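Local coordinates for L-lysine 6-monooxygenase involved in desferrioxamine biosynthesis (Erwinia amylovora CFBP1430, PDB 5O8P), which is an FAD-dependent, NADPH-using monooxygenase of siderophore biosynthesis that probably N-hydroxylates cadaverine on the way to desferrioxamine, at residues Asn116-Trp119 and Asn120-Val123; Val126-Asp130 and Asn131-Tyr135. All coordinates share one frame; numbering follows the deposited sequence.

Contact 1: Asn116-Trp119 and Asn120-Val123; sequences NLRW and NTRV. With FAD (flavin-adenine dinucleotide), chain C.
Thr-121 reaches back two residues to Trp-119, its hydroxyl OG1 giving a hydrogen bond of 2.7 Å to the carbonyl O of Trp-119. The hydroxyl stands well above the carbonyl plane, 63° out of it. With OG1 beside its own backbone N (chi1 -46°), the Thr-121 side chain faces the preceding residues, and CB of Thr-121 lies 3.7 Å from the O of Arg-118. The indole of Trp-119 swings away from this bond, its side chain lying against Ile-16 and Asp-39, two residues of the FAD site. Asn-120, at the bend, has a left-handed backbone; its side chain lies on Pro-42. The bend separates strand 117-118, which runs parallel to strand 35-38 in the FAD-binding, Rossmann-type part of the fold, from strand 121-129, the first arm of a beta hairpin. Backbone hydrogen bonds between Arg-118 and both Phe-37 and Asp-39, and between Asn-120 and Asn-41, hold the approach to the bend beside strand 35-38 and the residues just after it. On the first strand, the bent chain of Arg-118 curls back so that NE gives a hydrogen bond of 3.2 Å to the O of Leu-117; this acceptor lies nearly in the guanidinium plane, yet the donor sits above the plane of the carbonyl. Past the bend, the backbone of Val-123 reads the adenine of FAD with two bonds: its N donates to N1A (3.2 Å, 159° at the hydrogen), while N6A donates to its O (3.2 Å). The O of Thr-121 approaches adenine C2A at 3.5 Å, and CB of Val-123 lies 3.9 Å from N1A.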
loop_
_atom_site.group_PDB
_atom_site.type_symbol
_atom_site.label_atom_id
_atom_site.label_comp_id
_atom_site.label_asym_id
_atom_site.label_seq_id
_atom_site.Cartn_x
_atom_site.Cartn_y
_atom_site.Cartn_z
ATOM N N ASN B 116 -26.369 -32.232 -8.069
ATOM C CA ASN B 116 -25.894 -33.385 -7.285
ATOM C C ASN B 116 -25.958 -33.217 -5.767
ATOM O O ASN B 116 -25.400 -34.041 -5.045
ATOM C CB ASN B 116 -24.484 -33.808 -7.722
ATOM C CG ASN B 116 -23.502 -32.657 -7.785
ATOM O OD1 ASN B 116 -23.822 -31.524 -7.413
ATOM N ND2 ASN B 116 -22.286 -32.939 -8.288
ATOM N N LEU B 117 -26.650 -32.187 -5.278
ATOM C CA LEU B 117 -26.760 -31.947 -3.830
ATOM C C LEU B 117 -28.111 -32.397 -3.296
ATOM O O LEU B 117 -29.110 -32.177 -3.954
ATOM C CB LEU B 117 -26.567 -30.455 -3.522
ATOM C CG LEU B 117 -25.307 -29.814 -4.106
ATOM C CD1 LEU B 117 -25.222 -28.356 -3.677
ATOM C CD2 LEU B 117 -24.066 -30.612 -3.696
ATOM N N ARG B 118 -28.120 -33.018 -2.117
ATOM C CA ARG B 118 -29.338 -33.431 -1.425
ATOM C C ARG B 118 -29.356 -32.822 -0.025
ATOM O O ARG B 118 -28.692 -33.319 0.895
ATOM C CB ARG B 118 -29.421 -34.968 -1.326
ATOM C CG ARG B 118 -30.710 -35.533 -1.885
ATOM C CD ARG B 118 -30.566 -36.136 -3.267
ATOM N NE ARG B 118 -30.198 -35.170 -4.301
ATOM C CZ ARG B 118 -30.112 -35.440 -5.611
ATOM N NH1 ARG B 118 -30.393 -36.657 -6.095
ATOM N NH2 ARG B 118 -29.746 -34.481 -6.453
ATOM N N TRP B 119 -30.111 -31.742 0.137
ATOM C CA TRP B 119 -30.219 -31.070 1.439
ATOM C C TRP B 119 -31.199 -31.793 2.368
ATOM O O TRP B 119 -31.876 -32.727 1.957
ATOM C CB TRP B 119 -30.633 -29.606 1.249
ATOM C CG TRP B 119 -29.646 -28.834 0.445
ATOM C CD1 TRP B 119 -29.773 -28.445 -0.852
ATOM C CD2 TRP B 119 -28.355 -28.400 0.873
ATOM N NE1 TRP B 119 -28.642 -27.787 -1.263
ATOM C CE2 TRP B 119 -27.755 -27.740 -0.221
ATOM C CE3 TRP B 119 -27.647 -28.499 2.080
ATOM C CZ2 TRP B 119 -26.479 -27.172 -0.148
ATOM C CZ3 TRP B 119 -26.376 -27.945 2.160
ATOM C CH2 TRP B 119 -25.805 -27.284 1.054
ATOM N N ASN B 120 -31.262 -31.357 3.625
ATOM C CA ASN B 120 -32.183 -31.926 4.627
ATOM C C ASN B 120 -32.034 -33.449 4.772
ATOM O O ASN B 120 -33.003 -34.159 4.879
ATOM C CB ASN B 120 -33.636 -31.520 4.320
ATOM C CG ASN B 120 -33.856 -30.015 4.436
ATOM O OD1 ASN B 120 -34.256 -29.364 3.468
ATOM N ND2 ASN B 120 -33.570 -29.448 5.622
ATOM N N THR B 121 -30.796 -33.918 4.813
ATOM C CA THR B 121 -30.470 -35.342 4.829
ATOM C C THR B 121 -29.365 -35.617 5.849
ATOM O O THR B 121 -28.179 -35.449 5.561
ATOM C CB THR B 121 -30.002 -35.758 3.418
ATOM O OG1 THR B 121 -30.900 -35.225 2.443
ATOM C CG2 THR B 121 -29.935 -37.254 3.267
ATOM N N ARG B 122 -29.764 -36.005 7.053
ATOM C CA ARG B 122 -28.815 -36.287 8.130
ATOM C C ARG B 122 -28.402 -37.746 8.021
ATOM O O ARG B 122 -29.231 -38.642 8.132
ATOM C CB ARG B 122 -29.439 -36.002 9.502
ATOM C CG ARG B 122 -28.527 -36.228 10.704
ATOM C CD ARG B 122 -29.118 -35.681 11.990
ATOM N NE ARG B 122 -30.340 -36.413 12.367
ATOM C CZ ARG B 122 -31.597 -35.937 12.333
ATOM N NH1 ARG B 122 -31.878 -34.686 11.949
ATOM N NH2 ARG B 122 -32.603 -36.726 12.700
ATOM N N VAL B 123 -27.119 -37.974 7.783
ATOM C CA VAL B 123 -26.562 -39.325 7.787
ATOM C C VAL B 123 -26.450 -39.782 9.230
ATOM O O VAL B 123 -25.900 -39.054 10.058
ATOM C CB VAL B 123 -25.185 -39.359 7.110
ATOM C CG1 VAL B 123 -24.496 -40.704 7.323
ATOM C CG2 VAL B 123 -25.338 -39.043 5.629
HETATM P PA FAD C . -18.337 -26.891 7.093
HETATM O O1A FAD C . -19.056 -25.555 7.068
HETATM O O2A FAD C . -17.917 -27.480 8.418
HETATM O O5B FAD C . -19.317 -27.916 6.320
HETATM C C5B FAD C . -19.801 -29.116 6.915
HETATM C C4B FAD C . -21.247 -29.425 6.545
HETATM O O4B FAD C . -21.514 -30.812 6.801
HETATM C C3B FAD C . -22.248 -28.634 7.380
HETATM O O3B FAD C . -23.236 -28.071 6.506
HETATM C C2B FAD C . -22.810 -29.650 8.373
HETATM O O2B FAD C . -24.167 -29.408 8.758
HETATM C C1B FAD C . -22.702 -30.947 7.595
HETATM N N9A FAD C . -22.729 -32.201 8.398
HETATM C C8A FAD C . -21.991 -32.533 9.477
HETATM N N7A FAD C . -22.323 -33.781 9.913
HETATM C C5A FAD C . -23.290 -34.262 9.101
HETATM C C6A FAD C . -24.100 -35.505 8.981
HETATM N N6A FAD C . -23.940 -36.532 9.850
HETATM N N1A FAD C . -25.005 -35.584 7.970
HETATM C C2A FAD C . -25.187 -34.576 7.090
HETATM N N3A FAD C . -24.494 -33.423 7.148
HETATM C C4A FAD C . -23.550 -33.211 8.106
HETATM N N1 FAD C . -10.452 -20.551 5.383
HETATM C C2 FAD C . -9.941 -19.866 4.327
HETATM O O2 FAD C . -9.145 -20.463 3.567
HETATM N N3 FAD C . -10.270 -18.580 4.071
HETATM C C4 FAD C . -11.121 -17.894 4.855
HETATM O O4 FAD C . -11.404 -16.707 4.601
HETATM C C4X FAD C . -11.723 -18.571 6.030
HETATM N N5 FAD C . -12.588 -17.939 6.854
HETATM C C5X FAD C . -13.117 -18.585 7.920
HETATM C C6 FAD C . -14.001 -17.882 8.735
HETATM C C7 FAD C . -14.586 -18.481 9.849
HETATM C C7M FAD C . -15.538 -17.697 10.719
HETATM C C8 FAD C . -14.255 -19.900 10.166
HETATM C C8M FAD C . -14.874 -20.570 11.363
HETATM C C9 FAD C . -13.368 -20.612 9.357
HETATM C C9A FAD C . -12.771 -20.021 8.229
HETATM N N10 FAD C . -11.856 -20.713 7.364
HETATM C C10 FAD C . -11.323 -19.989 6.261
HETATM C "C1'" FAD C . -11.443 -22.131 7.555
HETATM C "C2'" FAD C . -12.300 -23.118 6.728
HETATM O "O2'" FAD C . -12.445 -22.647 5.373
HETATM C "C3'" FAD C . -13.691 -23.391 7.330
HETATM O "O3'" FAD C . -13.567 -23.964 8.641
HETATM C "C4'" FAD C . -14.555 -24.324 6.471
HETATM O "O4'" FAD C . -15.939 -24.062 6.727
HETATM C "C5'" FAD C . -14.278 -25.801 6.738
HETATM O "O5'" FAD C . -14.681 -26.564 5.599
HETATM P P FAD C . -15.806 -27.695 5.734
HETATM O O1P FAD C . -16.060 -28.268 4.354
HETATM O O2P FAD C . -15.297 -28.582 6.835
HETATM O O3P FAD C . -17.029 -26.701 6.141
#

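Contact 2: Val126-Asp130 and Asn131-Tyr135; sequences VSYDD and NLQCY
Asp-129 meets Leu-132, Gln-133 and Cys-134 at the end of a beta hairpin, strand 121-129 turning into strand 134-141, with a G1 beta bulge where Gln-133 and Cys-134 both face Asp-129. The N of Asp-129 donates to the O of Cys-134 over 2.9 Å. In return, the O of Asp-129 is shared by the backbone N atoms of Gln-133 and Cys-134, both bonds weak. Inside the turn, carboxylate oxygen OD1 of Asp-129 takes the N-H of Leu-132 in an almost straight bond of 2.9 Å (175° at the hydrogen), met from above the carboxylate plane. CG of Asp-129 is anti to its own N (chi1 -164°), which carries OD1 over the turn; the other oxygen, OD2, forms a salt bridge with Arg-136, so both carboxylate oxygens have partners. The O of Asp-130 accepts a hydrogen bond from the side-chain amide of Gln-133, whose NE2 donates over 3.1 Å with the acceptor close to the amide plane; the bend at chi2 of Gln-133 brings that amide back. On the face bearing the tyrosines, Tyr-128 presents its edge to the ring of Tyr-135 in an edge-to-face pair, centroids 5.0 Å apart and planes at 58°. Arg-356 serves both tyrosines, by cation-pi with the Tyr-128 ring and by a hydrogen bond between its NE and the OH of Tyr-135. Val-126 extends this apolar side, touching Leu-155 and Ile-353. CD1 of Tyr-128 makes the nearest approach between the two tyrosines, 3.6 Å above the Tyr-135 ring plane and over its centre.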
loop_
_atom_site.group_PDB
_atom_site.type_symbol
_atom_site.label_atom_id
_atom_site.label_comp_id
_atom_site.label_asym_id
_atom_site.label_seq_id
_atom_site.Cartn_x
_atom_site.Cartn_y
_atom_site.Cartn_z
ATOM N N VAL B 126 -23.256 -45.549 8.864
ATOM C CA VAL B 126 -22.597 -46.047 7.663
ATOM C C VAL B 126 -22.023 -47.416 7.979
ATOM O O VAL B 126 -21.541 -47.641 9.081
ATOM C CB VAL B 126 -21.456 -45.112 7.196
ATOM C CG1 VAL B 126 -20.822 -45.638 5.923
ATOM C CG2 VAL B 126 -21.967 -43.696 6.974
ATOM N N SER B 127 -22.073 -48.321 7.012
ATOM C CA SER B 127 -21.561 -49.676 7.190
ATOM C C SER B 127 -21.070 -50.233 5.861
ATOM O O SER B 127 -21.462 -49.736 4.798
ATOM C CB SER B 127 -22.652 -50.573 7.780
ATOM O OG SER B 127 -23.853 -50.456 7.031
ATOM N N TYR B 128 -20.195 -51.239 5.938
ATOM C CA TYR B 128 -19.665 -51.912 4.752
ATOM C C TYR B 128 -20.393 -53.215 4.533
ATOM O O TYR B 128 -20.357 -54.104 5.380
ATOM C CB TYR B 128 -18.163 -52.192 4.875
ATOM C CG TYR B 128 -17.544 -52.738 3.594
ATOM C CD1 TYR B 128 -17.456 -51.940 2.449
ATOM C CD2 TYR B 128 -17.081 -54.053 3.511
ATOM C CE1 TYR B 128 -16.912 -52.411 1.271
ATOM C CE2 TYR B 128 -16.529 -54.542 2.329
ATOM C CZ TYR B 128 -16.447 -53.714 1.210
ATOM O OH TYR B 128 -15.898 -54.190 0.039
ATOM N N ASP B 129 -21.037 -53.323 3.379
ATOM C CA ASP B 129 -21.756 -54.529 2.984
ATOM C C ASP B 129 -20.790 -55.527 2.350
ATOM O O ASP B 129 -20.343 -55.314 1.227
ATOM C CB ASP B 129 -22.856 -54.139 2.000
ATOM C CG ASP B 129 -23.892 -55.213 1.829
ATOM O OD1 ASP B 129 -23.514 -56.382 1.501
ATOM O OD2 ASP B 129 -25.083 -54.848 2.017
ATOM N N ASP B 130 -20.468 -56.608 3.059
ATOM C CA ASP B 130 -19.499 -57.597 2.551
ATOM C C ASP B 130 -19.982 -58.277 1.271
ATOM O O ASP B 130 -19.183 -58.564 0.384
ATOM C CB ASP B 130 -19.194 -58.676 3.594
ATOM C CG ASP B 130 -18.498 -58.132 4.814
ATOM O OD1 ASP B 130 -17.389 -57.565 4.680
ATOM O OD2 ASP B 130 -19.057 -58.296 5.916
ATOM N N ASN B 131 -21.291 -58.510 1.187
ATOM C CA ASN B 131 -21.897 -59.217 0.059
ATOM C C ASN B 131 -21.983 -58.356 -1.206
ATOM O O ASN B 131 -21.622 -58.824 -2.283
ATOM C CB ASN B 131 -23.265 -59.793 0.467
ATOM C CG ASN B 131 -23.142 -60.981 1.441
ATOM O OD1 ASN B 131 -24.151 -61.542 1.872
ATOM N ND2 ASN B 131 -21.908 -61.367 1.787
ATOM N N LEU B 132 -22.425 -57.106 -1.077
ATOM C CA LEU B 132 -22.422 -56.153 -2.208
ATOM C C LEU B 132 -21.044 -55.522 -2.477
ATOM O O LEU B 132 -20.848 -54.907 -3.520
ATOM C CB LEU B 132 -23.452 -55.031 -1.996
ATOM C CG LEU B 132 -24.929 -55.323 -2.251
ATOM C CD1 LEU B 132 -25.781 -54.170 -1.735
ATOM C CD2 LEU B 132 -25.234 -55.569 -3.725
ATOM N N GLN B 133 -20.105 -55.658 -1.539
ATOM C CA GLN B 133 -18.751 -55.086 -1.653
ATOM C C GLN B 133 -18.715 -53.545 -1.776
ATOM O O GLN B 133 -17.867 -52.989 -2.469
ATOM C CB GLN B 133 -17.957 -55.772 -2.788
ATOM C CG GLN B 133 -17.501 -57.184 -2.445
ATOM C CD GLN B 133 -16.236 -57.185 -1.608
ATOM O OE1 GLN B 133 -15.138 -56.985 -2.129
ATOM N NE2 GLN B 133 -16.386 -57.398 -0.301
ATOM N N CYS B 134 -19.620 -52.866 -1.072
ATOM C CA CYS B 134 -19.710 -51.411 -1.105
ATOM C C CYS B 134 -20.210 -50.838 0.232
ATOM O O CYS B 134 -20.484 -51.584 1.171
ATOM C CB CYS B 134 -20.625 -50.987 -2.252
ATOM S SG CYS B 134 -22.384 -51.128 -1.869
ATOM N N TYR B 135 -20.305 -49.509 0.309
ATOM C CA TYR B 135 -20.719 -48.817 1.537
ATOM C C TYR B 135 -22.216 -48.484 1.512
ATOM O O TYR B 135 -22.780 -48.104 0.476
ATOM C CB TYR B 135 -19.862 -47.564 1.782
ATOM C CG TYR B 135 -18.446 -47.909 2.212
ATOM C CD1 TYR B 135 -18.152 -48.207 3.545
ATOM C CD2 TYR B 135 -17.412 -47.978 1.283
ATOM C CE1 TYR B 135 -16.865 -48.552 3.946
ATOM C CE2 TYR B 135 -16.124 -48.328 1.666
ATOM C CZ TYR B 135 -15.847 -48.612 3.000
ATOM O OH TYR B 135 -14.560 -48.953 3.363
#

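Overall arrangement
From the N terminus, the chain completes strand 35-38 of the FAD-binding part and helix 100-113 before reaching contact 1, a tight bend between strand 117-118 and strand 121-129. Contact 2 opens three residues later on that same strand and closes the hairpin with strand 134-141, so the two follow in series, neither nesting nor crossing. Their centres are 21 Å apart, and strand 121-129 spans the interval: its beginning meets the FAD adenine, while its far end leads into the hairpin turn. Strand 134-141 then pairs with strand 147-152, which runs parallel to strand 8-14, so both contacts belong to the same mixed sheet.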